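Local coordinates for sugar kinase (PDB 2RBC), which probably phosphorylates a sugar or related carbohydrate with ATP, as a ribokinase-like member of the pfkB carbohydrate kinase family, at residues L33-A38 with V161-R166; E66-S71 with A274-H279. One frame throughout, in Å; residues are numbered along the deposited sequence.

Contact 1: L33-A38 with V161-R166; sequences LCVGAA and VLVDVR
The carboxylate of Asp-164 presents one face to Val-35, whose O stands almost squarely over it, 3.6 Å from Asp-164 CG; Arg-166 N approaches from the other face. At the oxygen-bearing edge, tilted toward the Val-35 side, lies Gly-36 CA, 3.2 Å from Asp-164 OD1. Ala-37 N reaches Asp-164 OD2 through its syn lone pair at 2.8 Å, with an N-H...O angle of 172°. A chi1 of 74° sets Asp-164 CG between its own backbone N and carbonyl carbon, bringing OD2 to the 33-38 segment while OD1 stays close to Arg-166 N. Within its own segment OD1 closes an Asx turn: Arg-166 N binds it at 2.9 Å, 48° out of the carboxylate plane. Gly-36 has a positive phi and no side chain on the side facing Asp-164, which lets its CA sit against OD1.

Behind the turn, the strands run parallel in register. Leu-162 N binds Leu-33 O at 2.7 Å, Val-35 N binds Leu-162 O at 2.8 Å, and Asp-164 N binds Val-35 O at 3.0 Å. On one sheet face Val-35 and Val-163 lie side by side, CB of the former 3.9 Å from CG1 of the latter, and Val-163 also meets helix 168-180. The carboxylate accepts one backbone N-H from each loop, Ala-37 and Arg-166, and so links the two loops just beyond the paired strands; these N-H groups would help stabilise its negative charge.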
ATOM      1  N   LEU A  33      19.233  -3.113  22.151  1.00 20.93           N
ATOM      2  CA  LEU A  33      19.184  -2.171  21.046  1.00 20.44           C
ATOM      3  C   LEU A  33      19.139  -2.891  19.724  1.00 21.93           C
ATOM      4  O   LEU A  33      20.048  -3.638  19.384  1.00 21.48           O
ATOM      5  CB  LEU A  33      20.412  -1.271  21.012  1.00 20.31           C
ATOM      6  CG  LEU A  33      20.490  -0.203  19.897  1.00 20.52           C
ATOM      7  CD1 LEU A  33      19.274   0.820  19.914  1.00 20.97           C
ATOM      8  CD2 LEU A  33      21.818   0.539  19.962  1.00 20.70           C
ATOM      9  N   CYS A  34      18.097  -2.620  18.960  1.00 21.97           N
ATOM     10  CA  CYS A  34      17.989  -3.118  17.574  1.00 22.10           C
ATOM     11  C   CYS A  34      18.204  -1.951  16.642  1.00 21.51           C
ATOM     12  O   CYS A  34      17.734  -0.860  16.895  1.00 20.96           O
ATOM     13  CB  CYS A  34      16.629  -3.753  17.346  1.00 21.33           C
ATOM     14  SG  CYS A  34      16.348  -5.116  18.483  1.00 25.27           S
ATOM     15  N   VAL A  35      18.943  -2.173  15.561  1.00 21.45           N
ATOM     16  CA  VAL A  35      19.248  -1.124  14.597  1.00 21.08           C
ATOM     17  C   VAL A  35      18.936  -1.583  13.178  1.00 21.47           C
ATOM     18  O   VAL A  35      19.385  -2.660  12.761  1.00 21.73           O
ATOM     19  CB  VAL A  35      20.730  -0.762  14.629  1.00 22.07           C
ATOM     20  CG1 VAL A  35      21.039   0.360  13.633  1.00 19.45           C
ATOM     21  CG2 VAL A  35      21.170  -0.405  16.084  1.00 20.97           C
ATOM     22  N   GLY A  36      18.155  -0.772  12.466  1.00 21.45           N
ATOM     23  CA  GLY A  36      17.897  -0.977  11.043  1.00 21.28           C
ATOM     24  C   GLY A  36      16.541  -0.594  10.491  1.00 20.90           C
ATOM     25  O   GLY A  36      16.033   0.476  10.733  1.00 20.92           O
ATOM     26  N   ALA A  37      15.940  -1.522   9.761  1.00 21.24           N
ATOM     27  CA  ALA A  37      14.698  -1.281   9.029  1.00 21.61           C
ATOM     28  C   ALA A  37      13.436  -1.038   9.851  1.00 21.31           C
ATOM     29  O   ALA A  37      13.178  -1.722  10.834  1.00 22.14           O
ATOM     30  CB  ALA A  37      14.472  -2.422   8.048  1.00 19.99           C
ATOM     31  N   ALA A  38      12.648  -0.074   9.371  1.00 21.22           N
ATOM     32  CA  ALA A  38      11.358   0.358   9.921  1.00 21.31           C
ATOM     33  C   ALA A  38      10.498   0.721   8.717  1.00 21.17           C
ATOM     34  O   ALA A  38      10.723   1.776   8.070  1.00 22.25           O
ATOM     35  CB  ALA A  38      11.528   1.550  10.849  1.00 19.51           C
ATOM     36  N   VAL A 161      23.288  -5.606  21.601  1.00 20.49           N
ATOM     37  CA  VAL A 161      22.830  -4.888  20.414  1.00 20.91           C
ATOM     38  C   VAL A 161      22.659  -5.883  19.280  1.00 20.87           C
ATOM     39  O   VAL A 161      23.353  -6.908  19.211  1.00 20.08           O
ATOM     40  CB  VAL A 161      23.774  -3.740  19.978  1.00 20.26           C
ATOM     41  CG1 VAL A 161      24.028  -2.793  21.126  1.00 18.15           C
ATOM     42  CG2 VAL A 161      25.075  -4.248  19.388  1.00 19.94           C
ATOM     43  N   LEU A 162      21.664  -5.601  18.451  1.00 21.66           N
ATOM     44  CA  LEU A 162      21.379  -6.394  17.262  1.00 21.76           C
ATOM     45  C   LEU A 162      21.248  -5.456  16.082  1.00 22.56           C
ATOM     46  O   LEU A 162      20.535  -4.442  16.164  1.00 23.76           O
ATOM     47  CB  LEU A 162      20.083  -7.190  17.459  1.00 21.95           C
ATOM     48  CG  LEU A 162      19.554  -7.991  16.268  1.00 22.15           C
ATOM     49  CD1 LEU A 162      20.545  -9.017  15.729  1.00 22.53           C
ATOM     50  CD2 LEU A 162      18.158  -8.560  16.596  1.00 22.15           C
ATOM     51  N   VAL A 163      21.945  -5.741  14.978  1.00 22.88           N
ATOM     52  CA  VAL A 163      21.890  -4.842  13.824  1.00 21.89           C
ATOM     53  C   VAL A 163      21.552  -5.654  12.584  1.00 22.17           C
ATOM     54  O   VAL A 163      21.987  -6.790  12.469  1.00 21.31           O
ATOM     55  CB  VAL A 163      23.215  -4.028  13.579  1.00 22.37           C
ATOM     56  CG1 VAL A 163      23.692  -3.238  14.907  1.00 20.35           C
ATOM     57  CG2 VAL A 163      24.324  -4.915  12.978  1.00 23.42           C
ATOM     58  N   ASP A 164      20.754  -5.055  11.687  1.00 22.83           N
ATOM     59  CA  ASP A 164      20.488  -5.613  10.344  1.00 22.75           C
ATOM     60  C   ASP A 164      21.368  -4.964   9.265  1.00 23.19           C
ATOM     61  O   ASP A 164      22.218  -4.147   9.579  1.00 24.50           O
ATOM     62  CB  ASP A 164      18.972  -5.594  10.027  1.00 23.61           C
ATOM     63  CG  ASP A 164      18.416  -4.235   9.713  1.00 21.62           C
ATOM     64  OD1 ASP A 164      19.192  -3.339   9.327  1.00 22.55           O
ATOM     65  OD2 ASP A 164      17.160  -4.040   9.857  1.00 23.89           O
ATOM     66  N   VAL A 165      21.186  -5.374   8.008  1.00 23.46           N
ATOM     67  CA  VAL A 165      22.038  -4.926   6.914  1.00 24.10           C
ATOM     68  C   VAL A 165      21.533  -3.627   6.258  1.00 24.42           C
ATOM     69  O   VAL A 165      22.141  -3.141   5.332  1.00 24.45           O
ATOM     70  CB  VAL A 165      22.196  -6.015   5.816  1.00 24.72           C
ATOM     71  CG1 VAL A 165      22.968  -7.221   6.371  1.00 23.38           C
ATOM     72  CG2 VAL A 165      20.825  -6.404   5.176  1.00 22.03           C
ATOM     73  N   ARG A 166      20.470  -3.037   6.785  1.00 25.72           N
ATOM     74  CA  ARG A 166      19.809  -1.922   6.111  1.00 25.16           C
ATOM     75  C   ARG A 166      20.487  -0.555   6.262  1.00 24.74           C
ATOM     76  O   ARG A 166      20.407   0.264   5.371  1.00 23.86           O
ATOM     77  CB  ARG A 166      18.346  -1.812   6.553  1.00 26.62           C
ATOM     78  CG  ARG A 166      17.588  -0.615   5.908  1.00 29.70           C
ATOM     79  CD  ARG A 166      17.517  -0.708   4.369  1.00 38.45           C
ATOM     80  NE  ARG A 166      16.604  -1.790   4.051  1.00 41.60           N
ATOM     81  CZ  ARG A 166      16.930  -3.056   3.766  1.00 46.29           C
ATOM     82  NH1 ARG A 166      18.195  -3.472   3.619  1.00 47.55           N
ATOM     83  NH2 ARG A 166      15.952  -3.933   3.563  1.00 47.85           N
TER
HETATM   84  O   HOH W   1      18.280  -5.209  14.128  1.00 39.00           O

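Contact 2: E66-S71 with A274-H279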
ATOM      1  N   GLU A  66       6.921  -2.891  10.424  1.00 22.05           N
ATOM      2  CA  GLU A  66       7.829  -3.971  10.664  1.00 22.00           C
ATOM      3  C   GLU A  66       9.100  -3.742   9.847  1.00 21.70           C
ATOM      4  O   GLU A  66       9.506  -2.617   9.672  1.00 22.71           O
ATOM      5  CB  GLU A  66       7.092  -5.323  10.437  1.00 22.33           C
ATOM      6  CG  GLU A  66       6.540  -5.551   9.035  1.00 20.84           C
ATOM      7  CD  GLU A  66       5.719  -6.808   8.936  1.00 22.70           C
ATOM      8  OE1 GLU A  66       5.488  -7.467   9.983  1.00 25.52           O
ATOM      9  OE2 GLU A  66       5.335  -7.184   7.811  1.00 22.13           O
ATOM     10  N   GLY A  67       9.772  -4.781   9.372  1.00 22.23           N
ATOM     11  CA  GLY A  67      11.147  -4.632   8.877  1.00 22.58           C
ATOM     12  C   GLY A  67      12.052  -5.441   9.786  1.00 23.36           C
ATOM     13  O   GLY A  67      11.667  -5.778  10.881  1.00 23.34           O
HETATM   14  N   MSE A  68      13.236  -5.816   9.314  1.00 23.72           N
HETATM   15  CA  MSE A  68      14.074  -6.731  10.065  1.00 26.06           C
HETATM   16  C   MSE A  68      14.339  -6.266  11.489  1.00 24.49           C
HETATM   17  O   MSE A  68      13.998  -6.965  12.420  1.00 24.91           O
HETATM   18  CB  MSE A  68      15.378  -6.972   9.332  1.00 26.05           C
HETATM   19  CG  MSE A  68      15.154  -7.654   7.991  1.00 28.19           C
HETATM   20 SE   MSE A  68      16.816  -7.720   6.960  0.80 40.37          SE
HETATM   21  CE  MSE A  68      17.052  -5.820   6.512  1.00 31.35           C
ATOM     22  N   ALA A  69      14.941  -5.092  11.666  1.00 23.57           N
ATOM     23  CA  ALA A  69      15.226  -4.623  13.039  1.00 22.99           C
ATOM     24  C   ALA A  69      13.974  -4.401  13.884  1.00 21.92           C
ATOM     25  O   ALA A  69      13.972  -4.619  15.109  1.00 21.18           O
ATOM     26  CB  ALA A  69      16.072  -3.353  13.049  1.00 22.36           C
ATOM     27  N   SER A  70      12.922  -3.911  13.253  1.00 22.02           N
ATOM     28  CA  SER A  70      11.710  -3.513  13.982  1.00 20.94           C
ATOM     29  C   SER A  70      11.012  -4.762  14.550  1.00 21.73           C
ATOM     30  O   SER A  70      10.518  -4.761  15.668  1.00 20.96           O
ATOM     31  CB  SER A  70      10.756  -2.767  13.046  1.00 21.73           C
ATOM     32  OG  SER A  70      11.300  -1.511  12.734  1.00 20.44           O
ATOM     33  N   SER A  71      10.959  -5.802  13.733  1.00 20.70           N
ATOM     34  CA  SER A  71      10.343  -7.051  14.117  1.00 20.83           C
ATOM     35  C   SER A  71      11.181  -7.785  15.194  1.00 21.22           C
ATOM     36  O   SER A  71      10.641  -8.434  16.079  1.00 22.37           O
ATOM     37  CB  SER A  71      10.207  -7.932  12.862  1.00 21.09           C
ATOM     38  OG  SER A  71       9.216  -7.418  11.964  1.00 19.62           O
ATOM     39  N   ALA A 274       9.853 -14.449  10.282  1.00 22.18           N
ATOM     40  CA  ALA A 274      10.232 -15.610  11.098  1.00 21.74           C
ATOM     41  C   ALA A 274      11.671 -15.444  11.585  1.00 21.66           C
ATOM     42  O   ALA A 274      11.957 -15.543  12.770  1.00 21.31           O
ATOM     43  CB  ALA A 274      10.058 -16.917  10.303  1.00 20.41           C
ATOM     44  N   GLY A 275      12.556 -15.118  10.651  1.00 22.95           N
ATOM     45  CA  GLY A 275      13.992 -14.872  10.941  1.00 22.80           C
ATOM     46  C   GLY A 275      14.196 -13.736  11.912  1.00 22.55           C
ATOM     47  O   GLY A 275      15.027 -13.807  12.800  1.00 21.29           O
ATOM     48  N   ASP A 276      13.393 -12.693  11.781  1.00 22.98           N
ATOM     49  CA  ASP A 276      13.431 -11.570  12.722  1.00 22.81           C
ATOM     50  C   ASP A 276      13.033 -11.948  14.148  1.00 22.94           C
ATOM     51  O   ASP A 276      13.640 -11.505  15.136  1.00 21.48           O
ATOM     52  CB  ASP A 276      12.517 -10.446  12.248  1.00 23.77           C
ATOM     53  CG  ASP A 276      12.832  -9.996  10.827  1.00 25.02           C
ATOM     54  OD1 ASP A 276      14.031 -10.011  10.480  1.00 29.50           O
ATOM     55  OD2 ASP A 276      11.898  -9.624  10.078  1.00 29.43           O
ATOM     56  N   ILE A 277      12.000 -12.758  14.267  1.00 21.65           N
ATOM     57  CA  ILE A 277      11.616 -13.237  15.582  1.00 21.62           C
ATOM     58  C   ILE A 277      12.759 -14.074  16.149  1.00 21.95           C
ATOM     59  O   ILE A 277      13.060 -13.983  17.348  1.00 21.14           O
ATOM     60  CB  ILE A 277      10.270 -14.009  15.537  1.00 21.37           C
ATOM     61  CG1 ILE A 277       9.061 -13.058  15.620  1.00 21.24           C
ATOM     62  CG2 ILE A 277      10.174 -15.026  16.706  1.00 19.56           C
ATOM     63  CD1 ILE A 277       9.072 -11.764  14.729  1.00 21.87           C
ATOM     64  N   PHE A 278      13.370 -14.914  15.310  1.00 22.02           N
ATOM     65  CA  PHE A 278      14.544 -15.698  15.701  1.00 22.38           C
ATOM     66  C   PHE A 278      15.644 -14.791  16.233  1.00 22.81           C
ATOM     67  O   PHE A 278      16.142 -15.016  17.311  1.00 24.09           O
ATOM     68  CB  PHE A 278      15.088 -16.571  14.533  1.00 21.99           C
ATOM     69  CG  PHE A 278      16.210 -17.546  14.919  1.00 22.17           C
ATOM     70  CD1 PHE A 278      17.503 -17.092  15.184  1.00 24.47           C
ATOM     71  CD2 PHE A 278      15.968 -18.932  14.985  1.00 25.50           C
ATOM     72  CE1 PHE A 278      18.508 -17.978  15.556  1.00 21.87           C
ATOM     73  CE2 PHE A 278      16.982 -19.845  15.345  1.00 23.71           C
ATOM     74  CZ  PHE A 278      18.244 -19.370  15.634  1.00 23.10           C
ATOM     75  N   HIS A 279      16.010 -13.768  15.464  1.00 22.34           N
ATOM     76  CA  HIS A 279      17.142 -12.900  15.829  1.00 22.31           C
ATOM     77  C   HIS A 279      16.934 -12.117  17.117  1.00 21.04           C
ATOM     78  O   HIS A 279      17.845 -11.998  17.947  1.00 20.85           O
ATOM     79  CB  HIS A 279      17.440 -11.929  14.680  1.00 22.57           C
ATOM     80  CG  HIS A 279      17.810 -12.627  13.417  1.00 23.94           C
ATOM     81  ND1 HIS A 279      17.373 -12.205  12.183  1.00 29.22           N
ATOM     82  CD2 HIS A 279      18.526 -13.755  13.199  1.00 28.70           C
ATOM     83  CE1 HIS A 279      17.799 -13.056  11.255  1.00 30.65           C
ATOM     84  NE2 HIS A 279      18.509 -13.998  11.843  1.00 30.08           N
TER
HETATM   85  O   HOH W   2       9.583  -7.852   9.032  1.00 35.90           O
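Water 2 is gripped from three directions: it accepts from Gly-67 N at 3.1 Å, donates to Asp-276 OD2 at 3.1 Å, and is hydrogen-bonded to Ser-71 OG at 3.0 Å. It bridges the N-cap and first turn of helix 68-78 to the first turn of helix 274-287, for the direct contacts between the two segments are van der Waals. Met-68, a selenomethionine, lays its backbone over one face of the Asp-276 carboxylate, its O 3.6 Å from Asp-276 CG and its CA 3.3 Å from Asp-276 OD1. The Met-68 side chain crosses the aspartate, then leads off toward Asp-188.

Ser-71 packs alongside, its CB 3.5 Å from CB of Asp-276. With OG anti to its carbonyl carbon (chi1 -70°), Ser-71 points the hydroxyl at the water. Farther along, Ile-277 CD1 ends 3.9 Å from Ser-71 O, packing a methyl against the carbonyl.

Ala-274, Gly-275 and Asp-276 match the end of the family's GAGD motif, so Asp-276 is probably the catalytic base, as in relatives, and the helix start before it probably contributes the anion hole. A glycerol about 5 Å from Gly-67, probably from the crystallisation liquor, may mark a pocket. Met-68 thus covers one carboxylate face while water ties OD2 to the neighbouring helix, consistent with a carboxylate kept beside a pocket.

Along the chain the segments alternate: 33-38, 66-71, 161-166, then 274-279, so the two contacts interlock, their centres about 9 Å apart. Contact 1 belongs to the large mixed sheet, at the ends of strands 31-35 and 160-163; contact 2 joins the starts of two helices, 68-78 and 274-287. Helix 68-78, part of contact 2, is where the two meet. Its Ser-70 OG lies 2.7 Å from Ala-37 O, a probable hydrogen bond, and Ala-69 N makes a weak one to Asp-164 OD2, while Ala-69 CB packs on Val-35 and Gly-36. Sheet ends therefore hold the helix start that faces Asp-276, consistent with a ribokinase-like active site assembled at the carboxyl ends of central strands.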